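Local atomic coordinates of protein arginine N-methyltransferase SFM1 (PDB entry 5C74), a protein that transfers a methyl group from S-adenosyl-L-methionine to an arginine of ribosomal protein S3, giving monomethylarginine. Residues 2-7 / 73-78; 80-85 / 118-123; 131-136 / 145-150. All coordinates share one frame; numbering follows the deposited sequence.

Contact 1: residues 2-7 / 73-78; sequences KYIIEH and ELLKDG
Lys2 and Ile4 reach from a strand inside the parallel sheet of this SPOUT-type alpha/beta fold to Glu73 and Leu75 in the loop that leads into strand 80-83. The two pairs differ in character. On the buried side, Ile4 and Leu75 extend toward each other and meet tip to tip, CD1 of Ile4 lying 4.0 Å from CD2 of Leu75. Tyr101, on the neighbouring strand, touches both side chains and fills out this apolar part.

Toward the more exposed end the contact becomes polar, and a charged pair carries the larger share of it. Lys2 runs out from the strand and then bends at its last two torsions, chi3 -123° and chi4 70°, which swings the ammonium group onto Glu73; its positive end also makes a cation-pi contact with Tyr101. Glu73 is extended beyond CG, and its carboxylate joins two lysines, probably balancing part of the charge on each. Lys76 serves the second oxygen: NZ is 3.2 Å from Glu73 OE2, tilted well out of the carboxylate plane, and it also bonds to Leu74 O. The first oxygen has the shorter link, Glu73 OE1 accepting from Lys2 NZ at 2.6 Å through its anti lone pair.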
ATOM      1  N   LYS A   2      -0.069 -18.661 -16.371  1.00 16.55           N
ATOM      2  CA  LYS A   2      -0.832 -17.599 -15.747  1.00 16.10           C
ATOM      3  C   LYS A   2      -0.364 -17.452 -14.313  1.00 17.78           C
ATOM      4  O   LYS A   2       0.180 -18.392 -13.745  1.00 16.35           O
ATOM      5  CB  LYS A   2      -2.316 -17.894 -15.820  1.00 20.46           C
ATOM      6  CG  LYS A   2      -2.829 -17.828 -17.260  1.00 23.55           C
ATOM      7  CD  LYS A   2      -4.207 -18.419 -17.396  1.00 34.92           C
ATOM      8  CE  LYS A   2      -4.183 -19.533 -18.421  1.00 44.16           C
ATOM      9  NZ  LYS A   2      -3.443 -20.727 -17.941  1.00 49.43           N
ATOM     10  N   TYR A   3      -0.568 -16.269 -13.741  1.00 13.37           N
ATOM     11  CA  TYR A   3       0.043 -15.921 -12.467  1.00 10.02           C
ATOM     12  C   TYR A   3      -1.014 -15.546 -11.449  1.00 12.00           C
ATOM     13  O   TYR A   3      -1.924 -14.785 -11.755  1.00 13.01           O
ATOM     14  CB  TYR A   3       1.022 -14.776 -12.662  1.00 13.86           C
ATOM     15  CG  TYR A   3       2.125 -15.202 -13.591  1.00 15.31           C
ATOM     16  CD1 TYR A   3       3.224 -15.898 -13.106  1.00 13.05           C
ATOM     17  CD2 TYR A   3       2.027 -14.981 -14.961  1.00 15.42           C
ATOM     18  CE1 TYR A   3       4.227 -16.332 -13.964  1.00 15.60           C
ATOM     19  CE2 TYR A   3       3.025 -15.415 -15.827  1.00 16.19           C
ATOM     20  CZ  TYR A   3       4.120 -16.085 -15.312  1.00 15.83           C
ATOM     21  OH  TYR A   3       5.105 -16.529 -16.159  1.00 15.29           O
ATOM     22  N   ILE A   4      -0.888 -16.088 -10.246  1.00 11.13           N
ATOM     23  CA  ILE A   4      -1.820 -15.758  -9.175  1.00 12.42           C
ATOM     24  C   ILE A   4      -1.025 -15.145  -8.029  1.00 12.65           C
ATOM     25  O   ILE A   4      -0.051 -15.722  -7.569  1.00 13.06           O
ATOM     26  CB  ILE A   4      -2.593 -17.009  -8.681  1.00 15.85           C
ATOM     27  CG1 ILE A   4      -3.381 -17.645  -9.838  1.00 17.00           C
ATOM     28  CG2 ILE A   4      -3.536 -16.664  -7.506  1.00 14.13           C
ATOM     29  CD1 ILE A   4      -3.911 -19.048  -9.524  1.00 17.26           C
ATOM     30  N   ILE A   5      -1.428 -13.964  -7.576  1.00 12.64           N
ATOM     31  CA  ILE A   5      -0.741 -13.336  -6.450  1.00 12.04           C
ATOM     32  C   ILE A   5      -1.720 -13.179  -5.314  1.00 13.24           C
ATOM     33  O   ILE A   5      -2.752 -12.539  -5.476  1.00 15.01           O
ATOM     34  CB  ILE A   5      -0.167 -11.941  -6.816  1.00 17.06           C
ATOM     35  CG1 ILE A   5       0.859 -12.049  -7.946  1.00 15.19           C
ATOM     36  CG2 ILE A   5       0.462 -11.288  -5.586  1.00 16.21           C
ATOM     37  CD1 ILE A   5       1.308 -10.708  -8.473  1.00 16.17           C
ATOM     38  N   GLU A   6      -1.421 -13.764  -4.168  1.00 11.91           N
ATOM     39  CA  GLU A   6      -2.282 -13.556  -3.015  1.00 14.79           C
ATOM     40  C   GLU A   6      -1.990 -12.166  -2.469  1.00 16.47           C
ATOM     41  O   GLU A   6      -0.860 -11.872  -2.086  1.00 16.28           O
ATOM     42  CB  GLU A   6      -2.038 -14.613  -1.939  1.00 17.17           C
ATOM     43  CG  GLU A   6      -2.347 -16.044  -2.379  1.00 18.53           C
ATOM     44  CD  GLU A   6      -2.472 -16.987  -1.197  1.00 23.33           C
ATOM     45  OE1 GLU A   6      -1.568 -16.967  -0.325  1.00 19.81           O
ATOM     46  OE2 GLU A   6      -3.489 -17.722  -1.128  1.00 22.91           O
ATOM     47  N   HIS A   7      -3.005 -11.314  -2.422  1.00 13.82           N
ATOM     48  CA  HIS A   7      -2.811  -9.952  -1.948  1.00 10.59           C
ATOM     49  C   HIS A   7      -3.579  -9.851  -0.654  1.00 17.19           C
ATOM     50  O   HIS A   7      -4.697  -9.376  -0.646  1.00 15.44           O
ATOM     51  CB  HIS A   7      -3.299  -8.922  -2.977  1.00 13.64           C
ATOM     52  CG  HIS A   7      -2.998  -7.498  -2.600  1.00 16.81           C
ATOM     53  ND1 HIS A   7      -1.900  -6.815  -3.082  1.00 16.20           N
ATOM     54  CD2 HIS A   7      -3.649  -6.632  -1.778  1.00 16.28           C
ATOM     55  CE1 HIS A   7      -1.886  -5.591  -2.575  1.00 19.81           C
ATOM     56  NE2 HIS A   7      -2.938  -5.454  -1.783  1.00 16.49           N
ATOM     57  N   GLU A  73      -8.762 -21.355 -17.766  1.00 21.36           N
ATOM     58  CA  GLU A  73      -8.696 -22.810 -17.695  1.00 21.73           C
ATOM     59  C   GLU A  73      -8.708 -23.213 -16.229  1.00 23.68           C
ATOM     60  O   GLU A  73      -8.251 -22.446 -15.372  1.00 19.80           O
ATOM     61  CB  GLU A  73      -7.464 -23.358 -18.412  1.00 30.55           C
ATOM     62  CG  GLU A  73      -6.175 -23.246 -17.658  1.00 30.37           C
ATOM     63  CD  GLU A  73      -5.020 -23.888 -18.419  1.00 40.02           C
ATOM     64  OE1 GLU A  73      -4.069 -23.163 -18.767  1.00 32.88           O
ATOM     65  OE2 GLU A  73      -5.070 -25.113 -18.672  1.00 43.57           O
ATOM     66  N   LEU A  74      -9.278 -24.382 -15.935  1.00 19.95           N
ATOM     67  CA  LEU A  74      -9.385 -24.856 -14.553  1.00 24.85           C
ATOM     68  C   LEU A  74      -8.021 -25.008 -13.896  1.00 27.02           C
ATOM     69  O   LEU A  74      -7.074 -25.426 -14.549  1.00 23.79           O
ATOM     70  CB  LEU A  74     -10.116 -26.198 -14.504  1.00 28.66           C
ATOM     71  CG  LEU A  74     -11.597 -26.168 -14.883  1.00 33.56           C
ATOM     72  CD1 LEU A  74     -12.176 -27.572 -14.835  1.00 43.80           C
ATOM     73  CD2 LEU A  74     -12.362 -25.219 -13.951  1.00 32.02           C
ATOM     74  N   LEU A  75      -7.929 -24.669 -12.609  1.00 26.96           N
ATOM     75  CA  LEU A  75      -6.767 -25.047 -11.801  1.00 23.55           C
ATOM     76  C   LEU A  75      -6.837 -26.548 -11.549  1.00 25.76           C
ATOM     77  O   LEU A  75      -7.760 -27.041 -10.889  1.00 23.93           O
ATOM     78  CB  LEU A  75      -6.723 -24.294 -10.466  1.00 18.83           C
ATOM     79  CG  LEU A  75      -6.102 -22.898 -10.428  1.00 18.71           C
ATOM     80  CD1 LEU A  75      -6.880 -21.914 -11.278  1.00 20.55           C
ATOM     81  CD2 LEU A  75      -6.045 -22.417  -8.974  1.00 22.54           C
ATOM     82  N   LYS A  76      -5.865 -27.279 -12.076  1.00 17.49           N
ATOM     83  CA  LYS A  76      -5.889 -28.729 -11.965  1.00 17.53           C
ATOM     84  C   LYS A  76      -4.867 -29.224 -10.962  1.00 18.68           C
ATOM     85  O   LYS A  76      -3.770 -28.677 -10.859  1.00 19.67           O
ATOM     86  CB  LYS A  76      -5.640 -29.354 -13.340  1.00 25.88           C
ATOM     87  CG  LYS A  76      -6.809 -29.164 -14.303  1.00 32.71           C
ATOM     88  CD  LYS A  76      -6.468 -29.672 -15.702  1.00 41.31           C
ATOM     89  CE  LYS A  76      -5.434 -28.784 -16.385  1.00 45.35           C
ATOM     90  NZ  LYS A  76      -6.012 -27.456 -16.755  1.00 49.90           N
ATOM     91  N   ASP A  77      -5.233 -30.253 -10.210  1.00 21.89           N
ATOM     92  CA  ASP A  77      -4.336 -30.789  -9.200  1.00 24.33           C
ATOM     93  C   ASP A  77      -2.989 -31.180  -9.811  1.00 23.64           C
ATOM     94  O   ASP A  77      -2.926 -31.829 -10.863  1.00 20.31           O
ATOM     95  CB  ASP A  77      -4.985 -31.986  -8.498  1.00 30.18           C
ATOM     96  CG  ASP A  77      -6.116 -31.574  -7.558  1.00 33.75           C
ATOM     97  OD1 ASP A  77      -6.284 -30.359  -7.290  1.00 26.14           O
ATOM     98  OD2 ASP A  77      -6.830 -32.474  -7.067  1.00 31.00           O
ATOM     99  N   GLY A  78      -1.916 -30.736  -9.161  1.00 19.01           N
ATOM    100  CA  GLY A  78      -0.567 -31.022  -9.606  1.00 19.90           C
ATOM    101  C   GLY A  78      -0.103 -30.148 -10.754  1.00 22.67           C
ATOM    102  O   GLY A  78       1.049 -30.239 -11.167  1.00 24.43           O
TER

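Contact 2: residues 80-85 / 118-123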
ATOM      1  N   VAL A  80      -0.527 -26.735 -10.630  1.00 12.89           N
ATOM      2  CA  VAL A  80      -0.356 -25.379 -10.101  1.00 15.99           C
ATOM      3  C   VAL A  80       0.950 -25.311  -9.316  1.00 13.65           C
ATOM      4  O   VAL A  80       1.138 -26.050  -8.352  1.00 16.09           O
ATOM      5  CB  VAL A  80      -1.547 -24.974  -9.207  1.00 16.54           C
ATOM      6  CG1 VAL A  80      -1.350 -23.576  -8.673  1.00 15.47           C
ATOM      7  CG2 VAL A  80      -2.876 -25.071  -9.999  1.00 15.27           C
ATOM      8  N   CYS A  81       1.851 -24.436  -9.751  1.00 11.59           N
ATOM      9  CA  CYS A  81       3.159 -24.292  -9.138  1.00 15.50           C
ATOM     10  C   CYS A  81       3.138 -23.234  -8.046  1.00 18.24           C
ATOM     11  O   CYS A  81       2.559 -22.164  -8.216  1.00 16.20           O
ATOM     12  CB  CYS A  81       4.204 -23.932 -10.199  1.00 18.17           C
ATOM     13  SG  CYS A  81       5.858 -23.731  -9.503  1.00 17.77           S
ATOM     14  N   LEU A  82       3.761 -23.531  -6.915  1.00 13.08           N
ATOM     15  CA  LEU A  82       3.853 -22.542  -5.852  1.00 16.06           C
ATOM     16  C   LEU A  82       5.303 -22.091  -5.710  1.00 17.63           C
ATOM     17  O   LEU A  82       6.190 -22.918  -5.520  1.00 18.83           O
ATOM     18  CB  LEU A  82       3.341 -23.115  -4.530  1.00 18.24           C
ATOM     19  CG  LEU A  82       3.519 -22.220  -3.300  1.00 17.41           C
ATOM     20  CD1 LEU A  82       2.549 -21.012  -3.345  1.00 14.50           C
ATOM     21  CD2 LEU A  82       3.309 -23.040  -2.038  1.00 19.89           C
ATOM     22  N   LEU A  83       5.551 -20.791  -5.839  1.00 17.91           N
ATOM     23  CA  LEU A  83       6.877 -20.257  -5.518  1.00 20.65           C
ATOM     24  C   LEU A  83       7.176 -20.580  -4.071  1.00 22.97           C
ATOM     25  O   LEU A  83       6.412 -20.225  -3.175  1.00 21.55           O
ATOM     26  CB  LEU A  83       6.963 -18.745  -5.732  1.00 20.28           C
ATOM     27  CG  LEU A  83       8.326 -18.171  -5.299  1.00 20.47           C
ATOM     28  CD1 LEU A  83       9.443 -18.743  -6.185  1.00 19.00           C
ATOM     29  CD2 LEU A  83       8.343 -16.644  -5.317  1.00 24.65           C
ATOM     30  N   ASP A  84       8.283 -21.265  -3.836  1.00 17.82           N
ATOM     31  CA  ASP A  84       8.566 -21.752  -2.496  1.00 17.19           C
ATOM     32  C   ASP A  84      10.062 -21.571  -2.210  1.00 22.93           C
ATOM     33  O   ASP A  84      10.881 -22.332  -2.709  1.00 21.90           O
ATOM     34  CB  ASP A  84       8.142 -23.222  -2.384  1.00 18.38           C
ATOM     35  CG  ASP A  84       8.250 -23.781  -0.966  1.00 22.66           C
ATOM     36  OD1 ASP A  84       8.771 -23.092  -0.058  1.00 21.68           O
ATOM     37  OD2 ASP A  84       7.825 -24.943  -0.771  1.00 24.24           O
ATOM     38  N   PRO A  85      10.415 -20.560  -1.406  1.00 25.14           N
ATOM     39  CA  PRO A  85      11.834 -20.338  -1.077  1.00 27.73           C
ATOM     40  C   PRO A  85      12.453 -21.467  -0.247  1.00 30.65           C
ATOM     41  O   PRO A  85      13.683 -21.545  -0.161  1.00 27.58           O
ATOM     42  CB  PRO A  85      11.813 -19.025  -0.283  1.00 32.66           C
ATOM     43  CG  PRO A  85      10.410 -18.903   0.231  1.00 35.56           C
ATOM     44  CD  PRO A  85       9.534 -19.539  -0.814  1.00 25.48           C
ATOM     45  N   LYS A 118       2.421 -23.761   4.082  1.00 14.50           N
ATOM     46  CA  LYS A 118       1.830 -24.900   4.768  1.00 15.28           C
ATOM     47  C   LYS A 118       0.310 -24.771   4.862  1.00 17.40           C
ATOM     48  O   LYS A 118      -0.409 -25.771   4.756  1.00 16.70           O
ATOM     49  CB  LYS A 118       2.440 -25.068   6.171  1.00 20.38           C
ATOM     50  CG  LYS A 118       2.061 -26.384   6.844  1.00 26.14           C
ATOM     51  CD  LYS A 118       2.809 -26.576   8.176  1.00 24.27           C
ATOM     52  CE  LYS A 118       2.669 -28.001   8.693  1.00 31.25           C
ATOM     53  NZ  LYS A 118       3.485 -28.222   9.932  1.00 38.90           N
ATOM     54  N   GLU A 119      -0.178 -23.548   5.048  1.00 13.77           N
ATOM     55  CA  GLU A 119      -1.617 -23.309   5.059  1.00 15.46           C
ATOM     56  C   GLU A 119      -2.264 -23.720   3.735  1.00 16.93           C
ATOM     57  O   GLU A 119      -3.291 -24.406   3.722  1.00 16.50           O
ATOM     58  CB  GLU A 119      -1.913 -21.834   5.342  1.00 18.36           C
ATOM     59  CG  GLU A 119      -1.613 -21.423   6.775  1.00 19.99           C
ATOM     60  CD  GLU A 119      -1.821 -19.929   7.021  1.00 18.72           C
ATOM     61  OE1 GLU A 119      -2.328 -19.234   6.117  1.00 15.12           O
ATOM     62  OE2 GLU A 119      -1.471 -19.453   8.129  1.00 19.04           O
ATOM     63  N   LEU A 120      -1.671 -23.281   2.631  1.00 13.06           N
ATOM     64  CA  LEU A 120      -2.221 -23.583   1.306  1.00 12.91           C
ATOM     65  C   LEU A 120      -2.230 -25.078   1.052  1.00 15.82           C
ATOM     66  O   LEU A 120      -3.231 -25.647   0.609  1.00 16.29           O
ATOM     67  CB  LEU A 120      -1.424 -22.865   0.220  1.00 18.66           C
ATOM     68  CG  LEU A 120      -1.724 -21.377   0.026  1.00 16.99           C
ATOM     69  CD1 LEU A 120      -0.669 -20.713  -0.847  1.00 18.21           C
ATOM     70  CD2 LEU A 120      -3.104 -21.203  -0.598  1.00 15.21           C
ATOM     71  N   LYS A 121      -1.102 -25.724   1.334  1.00 13.63           N
ATOM     72  CA  LYS A 121      -0.974 -27.158   1.083  1.00 14.79           C
ATOM     73  C   LYS A 121      -1.856 -27.998   1.997  1.00 17.23           C
ATOM     74  O   LYS A 121      -2.370 -29.046   1.601  1.00 18.38           O
ATOM     75  CB  LYS A 121       0.486 -27.581   1.231  1.00 16.99           C
ATOM     76  CG  LYS A 121       1.341 -27.078   0.086  1.00 15.80           C
ATOM     77  CD  LYS A 121       2.725 -27.668   0.152  1.00 18.09           C
ATOM     78  CE  LYS A 121       3.595 -27.132  -0.984  1.00 17.99           C
ATOM     79  NZ  LYS A 121       4.834 -27.941  -1.109  1.00 17.55           N
ATOM     80  N   THR A 122      -2.046 -27.536   3.224  1.00 15.40           N
ATOM     81  CA  THR A 122      -2.941 -28.226   4.133  1.00 15.74           C
ATOM     82  C   THR A 122      -4.400 -28.086   3.665  1.00 23.49           C
ATOM     83  O   THR A 122      -5.201 -29.024   3.793  1.00 22.10           O
ATOM     84  CB  THR A 122      -2.801 -27.684   5.577  1.00 21.10           C
ATOM     85  OG1 THR A 122      -1.454 -27.905   6.034  1.00 20.14           O
ATOM     86  CG2 THR A 122      -3.773 -28.387   6.516  1.00 21.18           C
ATOM     87  N   ALA A 123      -4.748 -26.921   3.129  1.00 16.53           N
ATOM     88  CA  ALA A 123      -6.106 -26.722   2.624  1.00 18.49           C
ATOM     89  C   ALA A 123      -6.358 -27.542   1.360  1.00 21.98           C
ATOM     90  O   ALA A 123      -7.436 -28.113   1.189  1.00 19.71           O
ATOM     91  CB  ALA A 123      -6.366 -25.252   2.354  1.00 16.36           C
TER
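The carboxylate of Asp84 is the flat group of this contact, and Lys121 comes up from beyond its OD2 oxygen. NZ of Lys121 sits off the carboxylate plane and 4.2 Å from Asp84 OD2, too far for a salt bridge, though the opposite charges probably still attract. What ties them together is Ser130, whose OG is hydrogen-bonded both to Asp84 OD2 and to Lys121 NZ. The other oxygen, OD1, accepts from the backbone N of Arg86, and with both oxygens engaged the carboxylate has little freedom to turn.

Lys121 reaches this group from the side of its helix by running straight out, with every torsion beyond CB close to 180°. Along the way its aliphatic part passes Leu82, CE lying 4.2 Å from Leu82 CD2. The other methyl of Leu82 serves the apolar core: CD1 is 4.1 Å from CD1 of Leu120, the two side chains meeting at a slant. Leu82 has CG anti to its backbone N (chi1 174°), and with chi2 at 72° CD1 turns to Leu120 and CD2 to Lys121. Thr117 covers more of Leu82, while Leu62 and Leu128 pack on Leu120.

Helix 116-123 thus lies against strand 80-83 while connecting strands 101-104 and 128-131, which flank that strand: a beta-alpha-beta crossover that spans one intervening strand of the parallel sheet.

Contact 3: residues 131-136 / 145-150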
ATOM      1  N   ARG A 131       8.227 -24.951  -6.356  1.00 15.56           N
ATOM      2  CA  ARG A 131       9.462 -24.688  -7.096  1.00 13.84           C
ATOM      3  C   ARG A 131      10.159 -23.466  -6.545  1.00 16.05           C
ATOM      4  O   ARG A 131       9.510 -22.523  -6.099  1.00 15.86           O
ATOM      5  CB  ARG A 131       9.196 -24.467  -8.581  1.00 17.34           C
ATOM      6  CG  ARG A 131       8.834 -25.736  -9.342  1.00 17.84           C
ATOM      7  CD  ARG A 131      10.013 -26.680  -9.452  1.00 19.34           C
ATOM      8  NE  ARG A 131       9.729 -27.755 -10.404  1.00 19.15           N
ATOM      9  CZ  ARG A 131       9.247 -28.939 -10.055  1.00 20.18           C
ATOM     10  NH1 ARG A 131       8.980 -29.192  -8.776  1.00 21.14           N
ATOM     11  NH2 ARG A 131       9.011 -29.864 -10.986  1.00 23.07           N
ATOM     12  N   ARG A 132      11.486 -23.482  -6.605  1.00 15.76           N
ATOM     13  CA  ARG A 132      12.297 -22.316  -6.280  1.00 20.30           C
ATOM     14  C   ARG A 132      12.599 -21.512  -7.543  1.00 18.85           C
ATOM     15  O   ARG A 132      12.569 -22.052  -8.642  1.00 18.27           O
ATOM     16  CB  ARG A 132      13.615 -22.770  -5.612  1.00 20.44           C
ATOM     17  CG  ARG A 132      14.351 -21.688  -4.860  1.00 22.10           C
ATOM     18  CD  ARG A 132      15.669 -22.220  -4.286  1.00 22.23           C
ATOM     19  NE  ARG A 132      16.622 -22.573  -5.340  1.00 25.03           N
ATOM     20  CZ  ARG A 132      17.926 -22.753  -5.140  1.00 35.61           C
ATOM     21  NH1 ARG A 132      18.441 -22.607  -3.925  1.00 31.59           N
ATOM     22  NH2 ARG A 132      18.720 -23.071  -6.157  1.00 32.16           N
ATOM     23  N   LEU A 133      12.890 -20.220  -7.390  1.00 14.01           N
ATOM     24  CA  LEU A 133      13.458 -19.436  -8.487  1.00 16.53           C
ATOM     25  C   LEU A 133      14.825 -18.892  -8.062  1.00 22.94           C
ATOM     26  O   LEU A 133      14.988 -17.685  -7.865  1.00 16.17           O
ATOM     27  CB  LEU A 133      12.545 -18.271  -8.887  1.00 17.99           C
ATOM     28  CG  LEU A 133      11.247 -18.536  -9.641  1.00 17.34           C
ATOM     29  CD1 LEU A 133      10.485 -17.201  -9.819  1.00 16.36           C
ATOM     30  CD2 LEU A 133      11.506 -19.195 -10.998  1.00 16.64           C
ATOM     31  N   GLY A 134      15.798 -19.783  -7.909  1.00 19.61           N
ATOM     32  CA  GLY A 134      17.127 -19.381  -7.470  1.00 21.22           C
ATOM     33  C   GLY A 134      17.179 -19.086  -5.986  1.00 25.86           C
ATOM     34  O   GLY A 134      16.161 -19.131  -5.299  1.00 21.12           O
ATOM     35  N   ASP A 135      18.361 -18.779  -5.467  1.00 16.85           N
ATOM     36  CA  ASP A 135      18.472 -18.662  -4.020  1.00 24.84           C
ATOM     37  C   ASP A 135      18.481 -17.218  -3.538  1.00 20.19           C
ATOM     38  O   ASP A 135      18.862 -16.939  -2.402  1.00 23.28           O
ATOM     39  CB  ASP A 135      19.721 -19.399  -3.528  1.00 28.64           C
ATOM     40  CG  ASP A 135      21.001 -18.777  -4.016  1.00 29.50           C
ATOM     41  OD1 ASP A 135      20.963 -17.873  -4.874  1.00 31.76           O
ATOM     42  OD2 ASP A 135      22.066 -19.219  -3.550  1.00 38.82           O
ATOM     43  N   LYS A 136      18.041 -16.297  -4.383  1.00 14.79           N
ATOM     44  CA  LYS A 136      17.930 -14.909  -3.936  1.00 16.33           C
ATOM     45  C   LYS A 136      16.546 -14.329  -4.171  1.00 17.47           C
ATOM     46  O   LYS A 136      15.944 -14.523  -5.229  1.00 14.95           O
ATOM     47  CB  LYS A 136      18.993 -14.049  -4.614  1.00 21.61           C
ATOM     48  CG  LYS A 136      20.396 -14.359  -4.059  1.00 29.08           C
ATOM     49  CD  LYS A 136      21.404 -13.273  -4.355  1.00 36.14           C
ATOM     50  CE  LYS A 136      22.660 -13.485  -3.507  1.00 30.07           C
ATOM     51  NZ  LYS A 136      23.051 -14.920  -3.468  1.00 25.78           N
ATOM     52  N   ARG A 145       8.877 -12.016 -14.573  1.00  9.48           N
ATOM     53  CA  ARG A 145       9.690 -11.939 -15.792  1.00 11.90           C
ATOM     54  C   ARG A 145      10.570 -13.181 -15.914  1.00 16.19           C
ATOM     55  O   ARG A 145      10.720 -13.756 -16.994  1.00 12.60           O
ATOM     56  CB  ARG A 145      10.568 -10.681 -15.813  1.00 12.25           C
ATOM     57  CG  ARG A 145      11.505 -10.620 -17.005  1.00 17.24           C
ATOM     58  CD  ARG A 145      12.156  -9.249 -17.120  1.00 21.71           C
ATOM     59  NE  ARG A 145      11.166  -8.263 -17.500  1.00 23.82           N
ATOM     60  CZ  ARG A 145      10.826  -8.026 -18.761  1.00 30.27           C
ATOM     61  NH1 ARG A 145      11.427  -8.686 -19.748  1.00 30.96           N
ATOM     62  NH2 ARG A 145       9.905  -7.122 -19.034  1.00 31.42           N
ATOM     63  N   THR A 146      11.159 -13.581 -14.799  1.00 13.07           N
ATOM     64  CA  THR A 146      12.038 -14.733 -14.781  1.00 11.50           C
ATOM     65  C   THR A 146      11.278 -15.985 -15.169  1.00 15.29           C
ATOM     66  O   THR A 146      11.767 -16.797 -15.952  1.00 11.84           O
ATOM     67  CB  THR A 146      12.685 -14.925 -13.401  1.00 14.33           C
ATOM     68  OG1 THR A 146      13.513 -13.786 -13.100  1.00 12.85           O
ATOM     69  CG2 THR A 146      13.534 -16.197 -13.390  1.00 14.05           C
ATOM     70  N   THR A 147      10.073 -16.129 -14.639  1.00 11.74           N
ATOM     71  CA  THR A 147       9.271 -17.305 -14.953  1.00 14.08           C
ATOM     72  C   THR A 147       8.922 -17.354 -16.446  1.00 15.78           C
ATOM     73  O   THR A 147       8.923 -18.430 -17.067  1.00 12.31           O
ATOM     74  CB  THR A 147       8.000 -17.330 -14.090  1.00 10.77           C
ATOM     75  OG1 THR A 147       8.382 -17.477 -12.714  1.00 16.16           O
ATOM     76  CG2 THR A 147       7.113 -18.520 -14.508  1.00 15.02           C
ATOM     77  N   GLN A 148       8.634 -16.192 -17.026  1.00 11.99           N
ATOM     78  CA  GLN A 148       8.352 -16.112 -18.457  1.00 12.07           C
ATOM     79  C   GLN A 148       9.561 -16.559 -19.281  1.00 11.67           C
ATOM     80  O   GLN A 148       9.430 -17.287 -20.268  1.00 12.26           O
ATOM     81  CB  GLN A 148       7.941 -14.686 -18.844  1.00 13.64           C
ATOM     82  CG  GLN A 148       6.593 -14.279 -18.294  1.00 13.05           C
ATOM     83  CD  GLN A 148       5.457 -14.851 -19.116  1.00 17.76           C
ATOM     84  OE1 GLN A 148       4.831 -15.838 -18.730  1.00 15.75           O
ATOM     85  NE2 GLN A 148       5.198 -14.244 -20.262  1.00 17.09           N
ATOM     86  N   LEU A 149      10.739 -16.101 -18.891  1.00 10.47           N
ATOM     87  CA  LEU A 149      11.957 -16.470 -19.604  1.00 14.13           C
ATOM     88  C   LEU A 149      12.157 -17.985 -19.576  1.00 15.58           C
ATOM     89  O   LEU A 149      12.556 -18.597 -20.575  1.00 13.82           O
ATOM     90  CB  LEU A 149      13.171 -15.747 -18.985  1.00 11.78           C
ATOM     91  CG  LEU A 149      13.213 -14.225 -19.191  1.00 13.98           C
ATOM     92  CD1 LEU A 149      14.274 -13.553 -18.290  1.00 10.96           C
ATOM     93  CD2 LEU A 149      13.509 -13.948 -20.653  1.00 15.75           C
ATOM     94  N   ILE A 150      11.860 -18.593 -18.431  1.00 14.63           N
ATOM     95  CA  ILE A 150      12.097 -20.028 -18.247  1.00 11.67           C
ATOM     96  C   ILE A 150      11.033 -20.864 -18.961  1.00 16.79           C
ATOM     97  O   ILE A 150      11.354 -21.799 -19.696  1.00 13.43           O
ATOM     98  CB  ILE A 150      12.130 -20.386 -16.736  1.00 16.08           C
ATOM     99  CG1 ILE A 150      13.358 -19.771 -16.070  1.00 12.55           C
ATOM    100  CG2 ILE A 150      12.145 -21.886 -16.509  1.00 13.18           C
ATOM    101  CD1 ILE A 150      13.330 -19.871 -14.536  1.00 15.42           C
TER
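Thr147 OG1 is held by the carbonyl O of Ala143, one turn back in its own helix, and against the same hydroxyl oxygen rests the branched end of Leu133. CD1 of Leu133 comes to 3.6 Å from Thr147 OG1 and CD2 to 4.0 Å, the two side chains crossing at about a right angle. Thr147 has OG1 beside its backbone N (chi1 -65°), a setting that lets the hydroxyl bond back along the helix and spend its polarity there, although it is covered by leucine methyls.

Leu133 carries the loop side of the contact alone, and it touches three helix residues. CD2 lies 4.0 Å from Ile150 CD1, an oblique meeting of methyls, and 4.3 Å from Thr146 CG2. Thr146 turns its methyl to the leucine while its own hydroxyl bonds to Thr142 O. Leu91 touches both Leu133 and Thr147, and Leu83 closes on Leu133 from the sheet.

Just before Leu133, Arg132 pairs by its backbone with Ile89 and Leu91 and by its guanidinium with Asp90. A loop leaving strand 128-131, bound to the 89-91 region and packed on the following helix, is consistent with the knotted C-terminal region of SPOUT methyltransferases, where the methyl donor is usually bound.

How the contacts relate
Contacts 1 and 2 each have a strand of the parallel sheet as one side; contact 3 lies beside it, joining the loop after edge strand 128-131 to helix 140-151. Contact 1 is only partly buried and the one with a salt bridge across it; contacts 2 and 3 are buried and join through leucine methyls, with polar groups satisfied mostly by outside partners. Contacts 1 and 2 meet where Leu75 packs on Val80 and Glu6 on Leu120. Contact 2 passes into contact 3 through strand pairing: Arg131 N bonds to Leu82 O, and Arg131 O to Asp84 N. Contact 3 reaches back to strand 2-6 through Gln148 OE1, probably hydrogen-bonded to Tyr3 OH at 2.7 Å.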